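Local coordinates for protein twin-arginine translocation pathway signal (Rhodoferax ferrireducens, PDB 5IM2) that probably serves as the solute-binding protein of a TRAP transport system, here holding a copurified benzoate in its pocket, at residues A183-P194 with L205-L214; H168-K176 with I226-V236. All blocks are in the same frame, centred on the assembly; numbering follows the deposited sequence.

Contact 1: A183-P194 with L205-L214. With BEZ (benzoic acid), chain B.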
loop_
_atom_site.group_PDB
_atom_site.type_symbol
_atom_site.label_atom_id
_atom_site.label_comp_id
_atom_site.label_asym_id
_atom_site.label_seq_id
_atom_site.Cartn_x
_atom_site.Cartn_y
_atom_site.Cartn_z
ATOM N N ALA A 183 -18.038 -14.281 -5.621
ATOM C CA ALA A 183 -18.236 -12.870 -5.946
ATOM C C ALA A 183 -19.680 -12.421 -5.751
ATOM O O ALA A 183 -19.916 -11.269 -5.379
ATOM C CB ALA A 183 -17.794 -12.586 -7.383
ATOM N N ALA A 184 -20.662 -13.295 -5.997
ATOM C CA ALA A 184 -22.054 -12.918 -5.765
ATOM C C ALA A 184 -22.324 -12.512 -4.325
ATOM O O ALA A 184 -23.285 -11.783 -4.065
ATOM C CB ALA A 184 -22.991 -14.065 -6.127
ATOM N N ASP A 185 -21.509 -12.969 -3.380
ATOM C CA ASP A 185 -21.729 -12.613 -1.986
ATOM C C ASP A 185 -21.414 -11.146 -1.716
ATOM O O ASP A 185 -21.800 -10.615 -0.670
ATOM C CB ASP A 185 -20.891 -13.539 -1.086
ATOM C CG ASP A 185 -21.433 -14.985 -1.058
ATOM O OD1 ASP A 185 -22.663 -15.162 -1.140
ATOM O OD2 ASP A 185 -20.636 -15.952 -0.933
ATOM N N LEU A 186 -20.789 -10.468 -2.655
ATOM C CA LEU A 186 -20.459 -9.052 -2.490
ATOM C C LEU A 186 -21.543 -8.125 -2.995
ATOM O O LEU A 186 -21.424 -6.914 -2.805
ATOM C CB LEU A 186 -19.185 -8.715 -3.227
ATOM C CG LEU A 186 -17.925 -9.296 -2.550
ATOM C CD1 LEU A 186 -16.848 -9.392 -3.544
ATOM C CD2 LEU A 186 -17.440 -8.437 -1.416
ATOM N N LYS A 187 -22.546 -8.661 -3.677
ATOM C CA LYS A 187 -23.551 -7.834 -4.337
ATOM C C LYS A 187 -24.195 -6.895 -3.341
ATOM O O LYS A 187 -24.737 -7.338 -2.326
ATOM C CB LYS A 187 -24.624 -8.708 -4.983
ATOM C CG LYS A 187 -24.214 -9.415 -6.258
ATOM C CD LYS A 187 -25.454 -9.876 -7.020
ATOM C CE LYS A 187 -25.099 -10.732 -8.223
ATOM N NZ LYS A 187 -26.322 -11.365 -8.798
ATOM N N GLY A 188 -24.148 -5.600 -3.641
ATOM C CA GLY A 188 -24.816 -4.587 -2.846
ATOM C C GLY A 188 -24.165 -4.279 -1.518
ATOM O O GLY A 188 -24.637 -3.381 -0.822
ATOM N N LEU A 189 -23.103 -4.987 -1.128
ATOM C CA LEU A 189 -22.378 -4.634 0.080
ATOM C C LEU A 189 -21.591 -3.351 -0.099
ATOM O O LEU A 189 -20.898 -3.159 -1.100
ATOM C CB LEU A 189 -21.398 -5.729 0.490
ATOM C CG LEU A 189 -21.957 -7.087 0.927
ATOM C CD1 LEU A 189 -20.822 -7.943 1.506
ATOM C CD2 LEU A 189 -23.064 -6.942 1.941
ATOM N N LYS A 190 -21.672 -2.483 0.903
ATOM C CA LYS A 190 -20.849 -1.278 0.946
ATOM C C LYS A 190 -19.459 -1.660 1.439
ATOM O O LYS A 190 -19.275 -1.946 2.620
ATOM C CB LYS A 190 -21.488 -0.229 1.854
ATOM C CG LYS A 190 -22.744 0.405 1.299
ATOM C CD LYS A 190 -23.390 1.322 2.315
ATOM C CE LYS A 190 -23.764 0.582 3.620
ATOM N NZ LYS A 190 -24.644 1.386 4.537
ATOM N N MET A 191 -18.478 -1.659 0.531
ATOM C CA MET A 191 -17.130 -2.159 0.786
ATOM C C MET A 191 -16.102 -1.054 0.601
ATOM O O MET A 191 -16.028 -0.443 -0.466
ATOM C CB MET A 191 -16.806 -3.317 -0.154
ATOM C CG MET A 191 -17.639 -4.559 0.113
ATOM S SD MET A 191 -17.343 -5.330 1.742
ATOM C CE MET A 191 -15.630 -5.823 1.558
ATOM N N ARG A 192 -15.250 -0.873 1.606
ATOM C CA ARG A 192 -14.169 0.110 1.537
ATOM C C ARG A 192 -12.982 -0.407 0.729
ATOM O O ARG A 192 -12.552 -1.562 0.885
ATOM C CB ARG A 192 -13.693 0.477 2.947
ATOM C CG ARG A 192 -12.534 1.446 2.997
ATOM C CD ARG A 192 -11.155 0.738 2.952
ATOM N NE ARG A 192 -10.088 1.720 3.032
ATOM C CZ ARG A 192 -8.790 1.425 3.049
ATOM N NH1 ARG A 192 -8.369 0.150 2.983
ATOM N NH2 ARG A 192 -7.920 2.408 3.127
ATOM N N GLY A 193 -12.424 0.483 -0.095
ATOM C CA GLY A 193 -11.110 0.282 -0.667
ATOM C C GLY A 193 -10.246 1.512 -0.472
ATOM O O GLY A 193 -10.738 2.622 -0.231
ATOM N N PRO A 194 -8.929 1.349 -0.620
ATOM C CA PRO A 194 -8.009 2.454 -0.339
ATOM C C PRO A 194 -7.794 3.440 -1.489
ATOM O O PRO A 194 -7.447 4.598 -1.230
ATOM C CB PRO A 194 -6.703 1.719 -0.000
ATOM C CG PRO A 194 -6.781 0.425 -0.822
ATOM C CD PRO A 194 -8.243 0.060 -0.778
ATOM N N LEU A 205 -17.137 -6.266 -9.058
ATOM C CA LEU A 205 -17.551 -7.458 -8.337
ATOM C C LEU A 205 -18.978 -7.365 -7.812
ATOM O O LEU A 205 -19.521 -8.370 -7.332
ATOM C CB LEU A 205 -16.558 -7.721 -7.196
ATOM C CG LEU A 205 -15.118 -8.031 -7.604
ATOM C CD1 LEU A 205 -14.304 -8.318 -6.346
ATOM C CD2 LEU A 205 -15.060 -9.218 -8.556
ATOM N N GLY A 206 -19.599 -6.196 -7.896
ATOM C CA GLY A 206 -20.972 -5.996 -7.497
ATOM C C GLY A 206 -21.162 -5.248 -6.192
ATOM O O GLY A 206 -22.315 -4.940 -5.841
ATOM N N ALA A 207 -20.084 -4.917 -5.495
ATOM C CA ALA A 207 -20.169 -4.141 -4.265
ATOM C C ALA A 207 -20.460 -2.674 -4.577
ATOM O O ALA A 207 -20.253 -2.199 -5.696
ATOM C CB ALA A 207 -18.863 -4.269 -3.478
ATOM N N ILE A 208 -20.982 -1.956 -3.582
ATOM C CA ILE A 208 -21.023 -0.494 -3.602
ATOM C C ILE A 208 -19.697 0.013 -3.032
ATOM O O ILE A 208 -19.477 -0.103 -1.809
ATOM C CB ILE A 208 -22.212 0.048 -2.798
ATOM C CG1 ILE A 208 -23.537 -0.536 -3.324
ATOM C CG2 ILE A 208 -22.223 1.543 -2.856
ATOM C CD1 ILE A 208 -23.787 -0.327 -4.830
ATOM N N PRO A 209 -18.792 0.530 -3.851
ATOM C CA PRO A 209 -17.474 0.875 -3.325
ATOM C C PRO A 209 -17.452 2.226 -2.637
ATOM O O PRO A 209 -18.115 3.182 -3.040
ATOM C CB PRO A 209 -16.585 0.888 -4.580
ATOM C CG PRO A 209 -17.395 0.360 -5.675
ATOM C CD PRO A 209 -18.808 0.627 -5.317
ATOM N N VAL A 210 -16.617 2.296 -1.598
ATOM C CA VAL A 210 -16.425 3.479 -0.769
ATOM C C VAL A 210 -14.924 3.657 -0.604
ATOM O O VAL A 210 -14.255 2.781 -0.063
ATOM C CB VAL A 210 -17.104 3.353 0.609
ATOM C CG1 VAL A 210 -17.038 4.656 1.342
ATOM C CG2 VAL A 210 -18.548 2.935 0.452
ATOM N N GLY A 211 -14.393 4.790 -1.057
ATOM C CA GLY A 211 -13.002 5.101 -0.829
ATOM C C GLY A 211 -12.802 5.862 0.465
ATOM O O GLY A 211 -13.496 6.839 0.733
ATOM N N MET A 212 -11.801 5.438 1.247
ATOM C CA MET A 212 -11.419 6.218 2.426
ATOM C C MET A 212 -10.074 5.720 2.927
ATOM O O MET A 212 -9.734 4.556 2.705
ATOM C CB MET A 212 -12.461 6.111 3.541
ATOM C CG MET A 212 -12.461 4.757 4.239
ATOM S SD MET A 212 -13.727 4.599 5.497
ATOM C CE MET A 212 -15.170 4.512 4.415
ATOM N N PRO A 213 -9.290 6.559 3.598
ATOM C CA PRO A 213 -8.015 6.093 4.142
ATOM C C PRO A 213 -8.179 5.263 5.407
ATOM O O PRO A 213 -9.215 5.258 6.074
ATOM C CB PRO A 213 -7.267 7.392 4.434
ATOM C CG PRO A 213 -8.324 8.330 4.757
ATOM C CD PRO A 213 -9.468 8.005 3.837
ATOM N N LEU A 214 -7.088 4.576 5.750
ATOM C CA LEU A 214 -7.118 3.595 6.830
ATOM C C LEU A 214 -7.734 4.130 8.116
ATOM O O LEU A 214 -8.609 3.448 8.663
ATOM C CB LEU A 214 -5.696 3.089 7.107
ATOM C CG LEU A 214 -5.539 2.043 8.231
ATOM C CD1 LEU A 214 -6.054 0.660 7.809
ATOM C CD2 LEU A 214 -4.078 1.944 8.703
HETATM C C BEZ B . -4.937 0.752 3.515
HETATM O O1 BEZ B . -5.636 -0.148 2.965
HETATM O O2 BEZ B . -5.321 1.944 3.465
HETATM C C1 BEZ B . -3.682 0.384 4.248
HETATM C C2 BEZ B . -2.909 1.380 4.838
HETATM C C3 BEZ B . -1.762 1.010 5.543
HETATM C C4 BEZ B . -1.401 -0.323 5.623
HETATM C C5 BEZ B . -2.158 -1.305 5.014
HETATM C C6 BEZ B . -3.316 -0.946 4.317
#
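The guanidinium of Arg-192 has Met-212 O and the benzoate carboxylate along its rim, and Pro-194 CA above one face. The grip on Met-212 is side-on. NE and NH2 both donate to Met-212 O, at 2.9 Å from NE and 2.8 Å from NH2. The carboxylate is held by a nearly straight pair: NH1 to BEZ O1 at 2.7 Å (171°) and NH2 to BEZ O2 at 2.7 Å. NH1 also donates to Ala-230 O. Together with the bonds to Met-212 O and the carboxylate, this leaves the guanidinium little freedom to turn. CG stands anti to the backbone N (chi1 178°), and a bend at chi2 (-88°) turns the chain toward Met-212. Arg-192 CG then touches Met-212 CG at 3.5 Å. Beyond the guanidinium, Pro-194 CB and Leu-214 CB flank the carboxylate, and Tyr-118 OH is also hydrogen-bonded to the ligand.

The strands 190-193 and 208-211 run parallel and are joined by helix 196-205, a beta-alpha-beta unit of the two-domain periplasmic-binding-protein fold of this family. Ladder bonds include Met-191 N to Ile-208 O and Val-210 N to Met-191 O. At the far end, Gly-206 closes the helix in a Schellman motif, and its O accepts from Gly-188 N. Leu-186 CD1 packs alongside Leu-205 CD1 at 3.9 Å, with Phe-328 of helix 322-332 against both leucines.

Contact 2: H168-K176 with I226-V236. With BEZ (benzoic acid), chain B.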
loop_
_atom_site.group_PDB
_atom_site.type_symbol
_atom_site.label_atom_id
_atom_site.label_comp_id
_atom_site.label_asym_id
_atom_site.label_seq_id
_atom_site.Cartn_x
_atom_site.Cartn_y
_atom_site.Cartn_z
ATOM N N HIS A 168 1.912 -3.812 -0.111
ATOM C CA HIS A 168 1.642 -4.676 1.027
ATOM C C HIS A 168 1.304 -6.118 0.589
ATOM O O HIS A 168 1.375 -6.476 -0.585
ATOM C CB HIS A 168 0.577 -4.044 1.953
ATOM C CG HIS A 168 -0.799 -3.830 1.362
ATOM N ND1 HIS A 168 -1.554 -4.838 0.787
ATOM C CD2 HIS A 168 -1.585 -2.724 1.346
ATOM C CE1 HIS A 168 -2.721 -4.343 0.395
ATOM N NE2 HIS A 168 -2.783 -3.070 0.754
ATOM N N GLY A 169 1.004 -6.983 1.585
ATOM C CA GLY A 169 0.645 -8.352 1.307
ATOM C C GLY A 169 -0.713 -8.460 0.627
ATOM O O GLY A 169 -1.406 -7.467 0.393
ATOM N N PRO A 170 -1.111 -9.684 0.300
ATOM C CA PRO A 170 -2.363 -9.855 -0.456
ATOM C C PRO A 170 -3.571 -9.296 0.277
ATOM O O PRO A 170 -3.733 -9.469 1.489
ATOM C CB PRO A 170 -2.465 -11.371 -0.632
ATOM C CG PRO A 170 -1.034 -11.864 -0.498
ATOM C CD PRO A 170 -0.392 -10.950 0.495
ATOM N N GLY A 171 -4.442 -8.613 -0.472
ATOM C CA GLY A 171 -5.644 -8.063 0.127
ATOM C C GLY A 171 -6.621 -9.131 0.599
ATOM O O GLY A 171 -6.725 -10.224 0.032
ATOM N N VAL A 172 -7.350 -8.811 1.678
ATOM C CA VAL A 172 -8.315 -9.715 2.293
ATOM C C VAL A 172 -9.622 -8.942 2.464
ATOM O O VAL A 172 -9.613 -7.723 2.643
ATOM C CB VAL A 172 -7.764 -10.236 3.658
ATOM C CG1 VAL A 172 -8.768 -11.059 4.428
ATOM C CG2 VAL A 172 -6.471 -11.019 3.461
ATOM N N PHE A 173 -10.748 -9.650 2.404
ATOM C CA PHE A 173 -12.051 -9.063 2.705
ATOM C C PHE A 173 -12.396 -9.254 4.180
ATOM O O PHE A 173 -12.359 -10.378 4.688
ATOM C CB PHE A 173 -13.171 -9.711 1.886
ATOM C CG PHE A 173 -13.073 -9.502 0.405
ATOM C CD1 PHE A 173 -13.071 -8.223 -0.133
ATOM C CD2 PHE A 173 -13.030 -10.588 -0.451
ATOM C CE1 PHE A 173 -12.989 -8.034 -1.499
ATOM C CE2 PHE A 173 -12.994 -10.411 -1.823
ATOM C CZ PHE A 173 -12.974 -9.134 -2.346
ATOM N N HIS A 174 -12.843 -8.179 4.822
ATOM C CA HIS A 174 -13.268 -8.196 6.219
ATOM C C HIS A 174 -14.678 -7.639 6.267
ATOM O O HIS A 174 -14.898 -6.481 5.894
ATOM C CB HIS A 174 -12.325 -7.361 7.079
ATOM C CG HIS A 174 -10.886 -7.652 6.802
ATOM N ND1 HIS A 174 -10.205 -8.673 7.427
ATOM C CD2 HIS A 174 -10.007 -7.083 5.941
ATOM C CE1 HIS A 174 -8.976 -8.741 6.949
ATOM N NE2 HIS A 174 -8.825 -7.784 6.046
ATOM N N THR A 175 -15.637 -8.459 6.695
ATOM C CA THR A 175 -17.037 -8.057 6.683
ATOM C C THR A 175 -17.676 -8.283 8.043
ATOM O O THR A 175 -17.269 -9.151 8.811
ATOM C CB THR A 175 -17.810 -8.830 5.633
ATOM O OG1 THR A 175 -17.503 -10.218 5.784
ATOM C CG2 THR A 175 -17.385 -8.380 4.221
ATOM N N LYS A 176 -18.706 -7.498 8.324
ATOM C CA LYS A 176 -19.386 -7.596 9.602
ATOM C C LYS A 176 -20.305 -8.816 9.682
ATOM O O LYS A 176 -20.319 -9.506 10.705
ATOM C CB LYS A 176 -20.180 -6.309 9.861
ATOM C CG LYS A 176 -19.301 -5.089 10.129
ATOM C CD LYS A 176 -20.080 -3.927 10.706
ATOM C CE LYS A 176 -20.586 -3.008 9.633
ATOM N NZ LYS A 176 -21.510 -1.969 10.200
ATOM N N ILE A 226 -20.176 1.553 6.037
ATOM C CA ILE A 226 -19.635 0.434 5.277
ATOM C C ILE A 226 -19.979 -0.871 5.980
ATOM O O ILE A 226 -20.083 -0.934 7.210
ATOM C CB ILE A 226 -18.104 0.543 5.057
ATOM C CG1 ILE A 226 -17.349 0.678 6.378
ATOM C CG2 ILE A 226 -17.785 1.697 4.124
ATOM C CD1 ILE A 226 -15.838 0.656 6.186
ATOM N N ASP A 227 -20.153 -1.921 5.164
ATOM C CA ASP A 227 -20.390 -3.289 5.595
ATOM C C ASP A 227 -19.089 -4.071 5.793
ATOM O O ASP A 227 -19.089 -5.123 6.427
ATOM C CB ASP A 227 -21.252 -4.004 4.546
ATOM C CG ASP A 227 -22.651 -3.386 4.418
ATOM O OD1 ASP A 227 -23.212 -3.071 5.480
ATOM O OD2 ASP A 227 -23.193 -3.222 3.282
ATOM N N GLY A 228 -18.000 -3.595 5.226
ATOM C CA GLY A 228 -16.765 -4.352 5.218
ATOM C C GLY A 228 -15.691 -3.521 4.571
ATOM O O GLY A 228 -15.940 -2.405 4.087
ATOM N N ALA A 229 -14.478 -4.078 4.580
ATOM C CA ALA A 229 -13.302 -3.364 4.106
ATOM C C ALA A 229 -12.332 -4.339 3.472
ATOM O O ALA A 229 -12.174 -5.473 3.935
ATOM C CB ALA A 229 -12.570 -2.625 5.232
ATOM N N ALA A 230 -11.645 -3.852 2.449
ATOM C CA ALA A 230 -10.512 -4.551 1.869
ATOM C C ALA A 230 -9.255 -4.044 2.573
ATOM O O ALA A 230 -8.986 -2.848 2.559
ATOM C CB ALA A 230 -10.454 -4.279 0.366
ATOM N N LEU A 231 -8.515 -4.947 3.217
ATOM C CA LEU A 231 -7.256 -4.637 3.897
ATOM C C LEU A 231 -6.375 -5.869 3.824
ATOM O O LEU A 231 -6.894 -6.988 3.894
ATOM C CB LEU A 231 -7.441 -4.307 5.376
ATOM C CG LEU A 231 -8.261 -3.102 5.775
ATOM C CD1 LEU A 231 -8.683 -3.166 7.237
ATOM C CD2 LEU A 231 -7.426 -1.895 5.477
ATOM N N PRO A 232 -5.051 -5.711 3.827
ATOM C CA PRO A 232 -4.198 -6.866 4.125
ATOM C C PRO A 232 -4.290 -7.223 5.608
ATOM O O PRO A 232 -4.701 -6.415 6.443
ATOM C CB PRO A 232 -2.799 -6.372 3.764
ATOM C CG PRO A 232 -2.867 -4.913 4.113
ATOM C CD PRO A 232 -4.259 -4.468 3.718
ATOM N N TRP A 233 -3.834 -8.438 5.933
ATOM C CA TRP A 233 -3.921 -8.946 7.295
ATOM C C TRP A 233 -3.106 -8.117 8.271
ATOM O O TRP A 233 -3.516 -7.940 9.425
ATOM C CB TRP A 233 -3.440 -10.402 7.361
ATOM C CG TRP A 233 -4.505 -11.439 7.153
ATOM C CD1 TRP A 233 -4.525 -12.408 6.199
ATOM C CD2 TRP A 233 -5.707 -11.611 7.920
ATOM N NE1 TRP A 233 -5.662 -13.170 6.311
ATOM C CE2 TRP A 233 -6.409 -12.700 7.357
ATOM C CE3 TRP A 233 -6.263 -10.940 9.008
ATOM C CZ2 TRP A 233 -7.621 -13.157 7.873
ATOM C CZ3 TRP A 233 -7.467 -11.387 9.513
ATOM C CH2 TRP A 233 -8.132 -12.491 8.941
ATOM N N GLU A 234 -1.949 -7.604 7.836
ATOM C CA GLU A 234 -0.981 -7.091 8.790
ATOM C C GLU A 234 -1.516 -5.867 9.541
ATOM O O GLU A 234 -1.166 -5.667 10.718
ATOM C CB GLU A 234 0.346 -6.780 8.080
ATOM C CG GLU A 234 0.290 -5.682 7.057
ATOM C CD GLU A 234 0.468 -4.265 7.613
ATOM O OE1 GLU A 234 0.997 -4.087 8.750
ATOM O OE2 GLU A 234 0.057 -3.336 6.874
ATOM N N VAL A 235 -2.366 -5.061 8.890
ATOM C CA VAL A 235 -2.807 -3.789 9.463
ATOM C C VAL A 235 -4.036 -3.954 10.325
ATOM O O VAL A 235 -4.363 -3.041 11.098
ATOM C CB VAL A 235 -3.063 -2.762 8.341
ATOM C CG1 VAL A 235 -4.324 -3.080 7.552
ATOM C CG2 VAL A 235 -3.079 -1.343 8.914
ATOM N N VAL A 236 -4.689 -5.107 10.256
ATOM C CA VAL A 236 -6.023 -5.252 10.840
ATOM C C VAL A 236 -6.011 -4.952 12.334
ATOM O O VAL A 236 -6.890 -4.206 12.804
ATOM C CB VAL A 236 -6.569 -6.653 10.516
ATOM C CG1 VAL A 236 -7.659 -7.133 11.501
ATOM C CG2 VAL A 236 -7.039 -6.706 9.102
HETATM C C BEZ B . -4.937 0.752 3.515
HETATM O O1 BEZ B . -5.636 -0.148 2.965
HETATM O O2 BEZ B . -5.321 1.944 3.465
HETATM C C1 BEZ B . -3.682 0.384 4.248
HETATM C C2 BEZ B . -2.909 1.380 4.838
HETATM C C3 BEZ B . -1.762 1.010 5.543
HETATM C C4 BEZ B . -1.401 -0.323 5.623
HETATM C C5 BEZ B . -2.158 -1.305 5.014
HETATM C C6 BEZ B . -3.316 -0.946 4.317
HETATM O O HOH W 1 -2.715 -10.259 3.742
#
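His-174 turns the edge of its ring to the face of the six-membered ring of Trp-233 in a T-shaped stack, with centroids 5.3 Å apart and planes at 78°. His-174 lies on strand 171-175, which pairs antiparallel with strand 228-232 in the two-domain periplasmic-binding-protein fold of this family; Trp-233 follows strand 228-232. His-174 NE2 donates to Leu-231 O at 3.0 Å. Val-172 N reaches the same oxygen from the opposite face of its carbonyl plane. His-174 ND1 is hydrogen-bonded to His-248 ND1. Val-236 CG2 sits over a face of the His-174 ring, and Val-172 CG2 over the five-membered ring of Trp-233, whose NE1 is hydrogen-bonded to Glu-250 OE1.

Pro-232 CG makes a CH-pi contact over the centre of the His-168 ring, 3.5 Å from its centroid. CG of His-168 sits between the backbone N and the carbonyl carbon (chi1 63°), which sets the ring against Pro-232. Its ND1 donates to a lone pair of Gly-169 O at 2.7 Å. His-168 CD2 comes within 3.9 Å of BEZ C6. With an alanine here, the Pro-232 ring is likely to lose its aromatic partner, Gly-169 O its side-chain donor and the benzoate its neighbour at C6. One water bridges Pro-170 O (2.6 Å) and Trp-233 N.

Overall arrangement
Both contacts belong to the same six-stranded sheet. Strands 190-193 and 228-232 are neighbours in it, so contact 1 adjoins contact 2, with centres about 11 Å apart. Contact 1 includes the outermost strand 208-211 and is only partly buried. Contact 2 lies in the interior of the sheet and is buried. Along the chain, contact 1 is nested within the loop closed by contact 2. Their pairings differ: parallel in contact 1, antiparallel in contact 2. Each lines part of the benzoate pocket. Contact 1 supplies the charged grip on the carboxylate, whereas contact 2 sets apolar side chains, the His-168 ring and Glu-234 OE2 round the ligand, mostly at its ring. Leu-214 and Val-235 touch between the two.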